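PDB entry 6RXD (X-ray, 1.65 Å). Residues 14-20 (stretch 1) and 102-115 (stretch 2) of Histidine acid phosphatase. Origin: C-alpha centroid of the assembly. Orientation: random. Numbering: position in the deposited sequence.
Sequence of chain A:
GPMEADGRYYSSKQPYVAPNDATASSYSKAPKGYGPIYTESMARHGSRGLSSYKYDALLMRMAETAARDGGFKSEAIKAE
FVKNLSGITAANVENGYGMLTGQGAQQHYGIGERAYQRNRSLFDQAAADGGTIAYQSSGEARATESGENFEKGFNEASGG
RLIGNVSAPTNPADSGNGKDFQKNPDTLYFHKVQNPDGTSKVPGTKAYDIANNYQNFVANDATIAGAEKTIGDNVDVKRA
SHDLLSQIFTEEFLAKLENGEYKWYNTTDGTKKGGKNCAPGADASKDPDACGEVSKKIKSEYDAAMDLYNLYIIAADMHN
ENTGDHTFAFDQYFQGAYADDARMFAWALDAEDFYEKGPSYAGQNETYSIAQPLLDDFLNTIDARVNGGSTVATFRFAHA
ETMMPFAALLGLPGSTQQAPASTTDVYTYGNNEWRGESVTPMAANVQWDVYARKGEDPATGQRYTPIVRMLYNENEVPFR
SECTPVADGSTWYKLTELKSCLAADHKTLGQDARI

Stretch 1 14-20: QPYVAPN
Stretch 2 (102-115) GQGAQQHYGIGERA

Residues 102-115 form a continuous helix that runs on past the stretch. Residues 14-20 are an extended segment without regular helix or strand, most of it with phi between -50° and -75° and psi between 120° and 150°. V17 (-102/104) and N20 (-75/169) depart from this. The segment runs along the helix in the same sense: P15 lies near Q103, Y16 near Q107, and P19 near R114. The CA atoms of Y16 and Q107 are 6.6 Å apart; those of P15 and Q103 are 8.1 Å apart. The contact buries 341 Å², both sides summed.

No direct hydrogen bond crosses between them. Packing and one water do the work. Q103, Q107 and R114 point toward the segment, and the end of I111 reaches it too. Q107 and I111 are buried.

Q103 is extended, with chi1 and chi2 both t and chi3 97°. This carries its amide out to P15, where Q103 OE1 lies 3.3 Å from P15 CB. Q107 has chi1 m, chi2 t and chi3 -16°, which brings its NE2 beside Y16 N. Q107 NE2 and Y16 N are 3.2 Å apart, but both are donors, so they do not bond. Instead Q107 NE2 donates to a water oxygen at 2.9 Å, and the same water oxygen donates to Y16 O, also at 2.9 Å. A long side chain with an amide suits this place, since it can reach the bridging water from the helix.

Y16 has chi1 t and chi2 68°. Its CB points toward the helix and its ring is laid over I111. I111 is m, t, so its CD1 extends under one ring face, 4.1 Å from the Y16 ring centroid and 20° off the normal, a CH-pi contact. I111 CG1 is 3.8 Å from Y16 CE2. The flat ring and the branched aliphatic chain give an apolar contact, while Y16 OH is hydrogen-bonded elsewhere in the structure.

R114 covers the far end. Its chi angles are m, t, m and -89°, which bring the guanidinium to Y16, A18 and P19. R114 NH2 sits at the edge of the Y16 ring, 3.9 Å from Y16 CE2. The small CB of A18 and the ring CD of P19 lie over one guanidinium face: P19 CD is 3.5 Å from R114 NE, and A18 CB is 3.7 Å from R114 NH2. Both nitrogens are hydrogen-bonded elsewhere in the structure. G110 leaves room for this arrangement; a CB there would lie 2.9 Å from R114 NH1.

Q14 is t then p, and Q14 NE2 donates to P15 O at 2.9 Å.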

ATOM      1  N   GLN A  14      -4.166   7.090   1.550  1.00 11.36           N
ATOM      2  CA  GLN A  14      -3.372   8.313   1.582  1.00 11.26           C
ATOM      3  C   GLN A  14      -2.465   8.428   0.347  1.00 11.46           C
ATOM      4  O   GLN A  14      -1.653   7.534   0.071  1.00 11.51           O
ATOM      5  CB  GLN A  14      -2.499   8.304   2.844  1.00 10.94           C
ATOM      6  CG  GLN A  14      -1.429   9.384   2.877  1.00 12.16           C
ATOM      7  CD  GLN A  14      -2.010  10.768   2.912  1.00 14.28           C
ATOM      8  OE1 GLN A  14      -2.877  11.068   3.746  1.00 16.33           O
ATOM      9  NE2 GLN A  14      -1.536  11.637   2.016  1.00 14.13           N
ATOM     10  N   PRO A  15      -2.599   9.523  -0.418  1.00 10.22           N
ATOM     11  CA  PRO A  15      -1.652   9.641  -1.533  1.00  9.39           C
ATOM     12  C   PRO A  15      -0.203   9.802  -1.052  1.00 11.16           C
ATOM     13  O   PRO A  15       0.065  10.450  -0.029  1.00 13.79           O
ATOM     14  CB  PRO A  15      -2.122  10.913  -2.246  1.00 11.60           C
ATOM     15  CG  PRO A  15      -3.615  10.964  -1.941  1.00 10.23           C
ATOM     16  CD  PRO A  15      -3.687  10.513  -0.504  1.00 11.54           C
ATOM     17  N   TYR A  16       0.729   9.198  -1.782  1.00 11.76           N
ATOM     18  CA  TYR A  16       2.139   9.301  -1.428  1.00 11.04           C
ATOM     19  C   TYR A  16       2.566  10.747  -1.288  1.00 11.86           C
ATOM     20  O   TYR A  16       2.211  11.593  -2.118  1.00 13.10           O
ATOM     21  CB  TYR A  16       2.988   8.652  -2.515  1.00  8.97           C
ATOM     22  CG  TYR A  16       4.430   8.467  -2.118  1.00  9.90           C
ATOM     23  CD1 TYR A  16       4.773   7.572  -1.123  1.00 10.30           C
ATOM     24  CD2 TYR A  16       5.444   9.174  -2.753  1.00 13.22           C
ATOM     25  CE1 TYR A  16       6.106   7.378  -0.756  1.00 12.22           C
ATOM     26  CE2 TYR A  16       6.771   8.989  -2.406  1.00 14.39           C
ATOM     27  CZ  TYR A  16       7.096   8.091  -1.409  1.00 13.77           C
ATOM     28  OH  TYR A  16       8.422   7.915  -1.067  1.00 13.11           O
ATOM     29  N   VAL A  17       3.331  11.025  -0.236  1.00 14.24           N
ATOM     30  CA  VAL A  17       3.887  12.356  -0.026  1.00 12.59           C
ATOM     31  C   VAL A  17       5.354  12.330  -0.440  1.00 13.52           C
ATOM     32  O   VAL A  17       6.194  11.789   0.270  1.00 16.14           O
ATOM     33  CB  VAL A  17       3.753  12.794   1.434  1.00 19.73           C
ATOM     34  CG1 VAL A  17       4.331  14.198   1.613  1.00 18.20           C
ATOM     35  CG2 VAL A  17       2.293  12.767   1.857  1.00 20.59           C
ATOM     36  N   ALA A  18       5.652  12.896  -1.605  1.00 16.11           N
ATOM     37  CA  ALA A  18       7.027  12.909  -2.117  1.00 14.87           C
ATOM     38  C   ALA A  18       7.895  13.824  -1.255  1.00 22.34           C
ATOM     39  O   ALA A  18       7.401  14.807  -0.699  1.00 19.24           O
ATOM     40  CB  ALA A  18       7.049  13.367  -3.563  1.00 18.47           C
ATOM     41  N   PRO A  19       9.188  13.497  -1.127  1.00 16.49           N
ATOM     42  CA  PRO A  19      10.037  14.345  -0.285  1.00 18.13           C
ATOM     43  C   PRO A  19      10.229  15.724  -0.900  1.00 25.20           C
ATOM     44  O   PRO A  19      10.305  15.854  -2.124  1.00 25.20           O
ATOM     45  CB  PRO A  19      11.365  13.581  -0.255  1.00 21.89           C
ATOM     46  CG  PRO A  19      11.394  12.835  -1.576  1.00 19.13           C
ATOM     47  CD  PRO A  19       9.951  12.409  -1.776  1.00 19.89           C
ATOM     48  N   ASN A  20      10.287  16.754  -0.064  1.00 25.85           N
ATOM     49  CA  ASN A  20      10.603  18.080  -0.575  1.00 29.79           C
ATOM     50  C   ASN A  20      12.088  18.178  -0.894  1.00 28.59           C
ATOM     51  O   ASN A  20      12.866  17.293  -0.525  1.00 25.56           O
ATOM     52  CB  ASN A  20      10.159  19.182   0.396  1.00 28.49           C
ATOM     53  CG  ASN A  20      10.773  19.045   1.786  1.00 34.97           C
ATOM     54  OD1 ASN A  20      11.912  18.607   1.944  1.00 36.10           O
ATOM     55  ND2 ASN A  20      10.014  19.435   2.804  1.00 38.27           N
ATOM     56  N   GLY A 102      -3.644   8.692 -12.830  1.00 16.67           N
ATOM     57  CA  GLY A 102      -2.564   9.588 -13.196  1.00 17.32           C
ATOM     58  C   GLY A 102      -1.659   9.866 -12.009  1.00 16.45           C
ATOM     59  O   GLY A 102      -0.431   9.930 -12.148  1.00 15.75           O
ATOM     60  N   GLN A 103      -2.263  10.038 -10.838  1.00 13.11           N
ATOM     61  CA  GLN A 103      -1.486  10.257  -9.623  1.00 13.49           C
ATOM     62  C   GLN A 103      -0.602   9.050  -9.316  1.00 15.72           C
ATOM     63  O   GLN A 103       0.556   9.199  -8.922  1.00 12.86           O
ATOM     64  CB  GLN A 103      -2.430  10.498  -8.439  1.00 12.86           C
ATOM     65  CG  GLN A 103      -1.726  10.676  -7.093  1.00 12.02           C
ATOM     66  CD  GLN A 103      -2.726  10.788  -5.948  0.78 11.21           C
ATOM     67  OE1 GLN A 103      -3.026   9.809  -5.265  0.84 10.71           O
ATOM     68  NE2 GLN A 103      -3.255  11.983  -5.746  0.88 13.43           N
ATOM     69  N   GLY A 104      -1.158   7.850  -9.477  1.00 12.15           N
ATOM     70  CA  GLY A 104      -0.401   6.632  -9.190  1.00 12.51           C
ATOM     71  C   GLY A 104       0.802   6.482 -10.107  1.00 14.95           C
ATOM     72  O   GLY A 104       1.860   5.996  -9.707  1.00 14.72           O
ATOM     73  N   ALA A 105       0.637   6.891 -11.354  1.00 13.02           N
ATOM     74  CA  ALA A 105       1.736   6.863 -12.303  1.00 14.52           C
ATOM     75  C   ALA A 105       2.806   7.873 -11.893  1.00 13.46           C
ATOM     76  O   ALA A 105       4.020   7.570 -11.909  1.00 16.60           O
ATOM     77  CB  ALA A 105       1.224   7.168 -13.722  1.00 16.48           C
ATOM     78  N   GLN A 106       2.363   9.077 -11.531  1.00 15.31           N
ATOM     79  CA  GLN A 106       3.289  10.139 -11.131  1.00 17.98           C
ATOM     80  C   GLN A 106       4.060   9.789  -9.869  1.00 18.01           C
ATOM     81  O   GLN A 106       5.237  10.155  -9.743  1.00 16.83           O
ATOM     82  CB  GLN A 106       2.560  11.478 -10.965  1.00 17.90           C
ATOM     83  CG  GLN A 106       2.058  12.050 -12.295  0.74 20.54           C
ATOM     84  CD  GLN A 106       1.289  13.358 -12.148  0.70 25.18           C
ATOM     85  OE1 GLN A 106       0.644  13.611 -11.131  0.72 25.51           O
ATOM     86  NE2 GLN A 106       1.347  14.189 -13.181  0.62 27.31           N
ATOM     87  N   GLN A 107       3.404   9.089  -8.945  1.00 14.48           N
ATOM     88  CA  GLN A 107       4.054   8.656  -7.700  1.00 12.38           C
ATOM     89  C   GLN A 107       5.282   7.834  -8.020  1.00 12.91           C
ATOM     90  O   GLN A 107       6.375   8.130  -7.553  1.00 14.47           O
ATOM     91  CB  GLN A 107       3.095   7.846  -6.808  1.00 11.31           C
ATOM     92  CG  GLN A 107       1.989   8.685  -6.148  1.00 10.45           C
ATOM     93  CD  GLN A 107       0.837   7.840  -5.610  1.00 14.84           C
ATOM     94  OE1 GLN A 107       0.698   6.663  -5.962  1.00 14.21           O
ATOM     95  NE2 GLN A 107      -0.007   8.444  -4.759  1.00 13.05           N
ATOM     96  N   HIS A 108       5.097   6.809  -8.841  1.00 15.68           N
ATOM     97  CA  HIS A 108       6.196   5.913  -9.175  1.00 12.10           C
ATOM     98  C   HIS A 108       7.229   6.540 -10.099  1.00 14.22           C
ATOM     99  O   HIS A 108       8.424   6.273  -9.971  1.00 14.90           O
ATOM    100  CB  HIS A 108       5.656   4.580  -9.691  1.00 15.91           C
ATOM    101  CG  HIS A 108       5.229   3.676  -8.584  1.00 14.08           C
ATOM    102  ND1 HIS A 108       6.096   2.790  -7.980  1.00 18.22           N
ATOM    103  CD2 HIS A 108       4.063   3.588  -7.903  1.00 11.92           C
ATOM    104  CE1 HIS A 108       5.472   2.172  -6.995  1.00 16.08           C
ATOM    105  NE2 HIS A 108       4.238   2.640  -6.921  1.00 14.91           N
ATOM    106  N   TYR A 109       6.780   7.395 -11.007  1.00 15.71           N
ATOM    107  CA  TYR A 109       7.715   8.116 -11.865  1.00 14.56           C
ATOM    108  C   TYR A 109       8.687   8.929 -11.003  1.00 12.94           C
ATOM    109  O   TYR A 109       9.900   8.902 -11.219  1.00 14.32           O
ATOM    110  CB  TYR A 109       6.928   9.015 -12.816  1.00 11.45           C
ATOM    111  CG  TYR A 109       7.777   9.701 -13.867  1.00 18.15           C
ATOM    112  CD1 TYR A 109       7.898   9.166 -15.145  1.00 25.27           C
ATOM    113  CD2 TYR A 109       8.447  10.886 -13.581  1.00 22.00           C
ATOM    114  CE1 TYR A 109       8.663   9.789 -16.108  1.00 27.41           C
ATOM    115  CE2 TYR A 109       9.222  11.516 -14.539  1.00 26.93           C
ATOM    116  CZ  TYR A 109       9.324  10.959 -15.799  1.00 21.39           C
ATOM    117  OH  TYR A 109      10.087  11.586 -16.759  1.00 32.16           O
ATOM    118  N   GLY A 110       8.158   9.627 -10.002  1.00 14.76           N
ATOM    119  CA  GLY A 110       8.993  10.451  -9.142  1.00 17.17           C
ATOM    120  C   GLY A 110       9.913   9.628  -8.263  1.00 13.94           C
ATOM    121  O   GLY A 110      11.080   9.966  -8.074  1.00 15.40           O
ATOM    122  N   ILE A 111       9.391   8.539  -7.717  1.00 11.19           N
ATOM    123  CA  ILE A 111      10.212   7.659  -6.889  1.00 13.21           C
ATOM    124  C   ILE A 111      11.392   7.119  -7.713  1.00 13.80           C
ATOM    125  O   ILE A 111      12.528   7.074  -7.225  1.00 15.22           O
ATOM    126  CB  ILE A 111       9.387   6.508  -6.280  1.00 12.04           C
ATOM    127  CG1 ILE A 111       8.330   7.064  -5.317  1.00 12.93           C
ATOM    128  CG2 ILE A 111      10.307   5.546  -5.511  1.00 13.47           C
ATOM    129  CD1 ILE A 111       7.281   6.021  -4.866  1.00 12.66           C
ATOM    130  N   GLY A 112      11.122   6.740  -8.961  1.00 13.17           N
ATOM    131  CA  GLY A 112      12.161   6.267  -9.874  1.00 11.31           C
ATOM    132  C   GLY A 112      13.201   7.316 -10.235  1.00 15.37           C
ATOM    133  O   GLY A 112      14.403   7.024 -10.226  1.00 17.81           O
ATOM    134  N   GLU A 113      12.748   8.526 -10.565  1.00 16.04           N
ATOM    135  CA  GLU A 113      13.665   9.648 -10.802  1.00 15.08           C
ATOM    136  C   GLU A 113      14.610   9.826  -9.623  1.00 15.88           C
ATOM    137  O   GLU A 113      15.825   9.944  -9.793  1.00 16.21           O
ATOM    138  CB  GLU A 113      12.912  10.974 -10.929  1.00 19.21           C
ATOM    139  CG  GLU A 113      12.013  11.178 -12.106  1.00 33.07           C
ATOM    140  CD  GLU A 113      11.488  12.608 -12.135  1.00 42.15           C
ATOM    141  OE1 GLU A 113      10.841  13.030 -11.148  1.00 47.35           O
ATOM    142  OE2 GLU A 113      11.752  13.320 -13.125  1.00 40.84           O
ATOM    143  N   ARG A 114      14.043   9.881  -8.419  1.00 15.33           N
ATOM    144  CA  ARG A 114      14.844  10.159  -7.233  1.00 13.46           C
ATOM    145  C   ARG A 114      15.712   8.972  -6.809  1.00 15.84           C
ATOM    146  O   ARG A 114      16.738   9.152  -6.153  1.00 17.84           O
ATOM    147  CB  ARG A 114      13.948  10.628  -6.075  1.00 15.14           C
ATOM    148  CG  ARG A 114      13.202  11.920  -6.391  1.00 16.15           C
ATOM    149  CD  ARG A 114      12.411  12.435  -5.194  1.00 16.32           C
ATOM    150  NE  ARG A 114      11.336  11.514  -4.816  1.00 15.27           N
ATOM    151  CZ  ARG A 114      10.104  11.554  -5.323  1.00 16.95           C
ATOM    152  NH1 ARG A 114       9.775  12.468  -6.229  1.00 18.18           N
ATOM    153  NH2 ARG A 114       9.195  10.678  -4.930  1.00 14.08           N
ATOM    154  N   ALA A 115      15.311   7.760  -7.185  1.00 15.48           N
ATOM    155  CA  ALA A 115      16.155   6.598  -6.929  1.00 16.44           C
ATOM    156  C   ALA A 115      17.462   6.707  -7.719  1.00 17.46           C
ATOM    157  O   ALA A 115      18.544   6.427  -7.189  1.00 16.26           O
ATOM    158  CB  ALA A 115      15.421   5.290  -7.253  1.00 12.83           C
TER
HETATM  159  O   HOH W   1       0.662  11.289  -4.510  1.00 13.80           O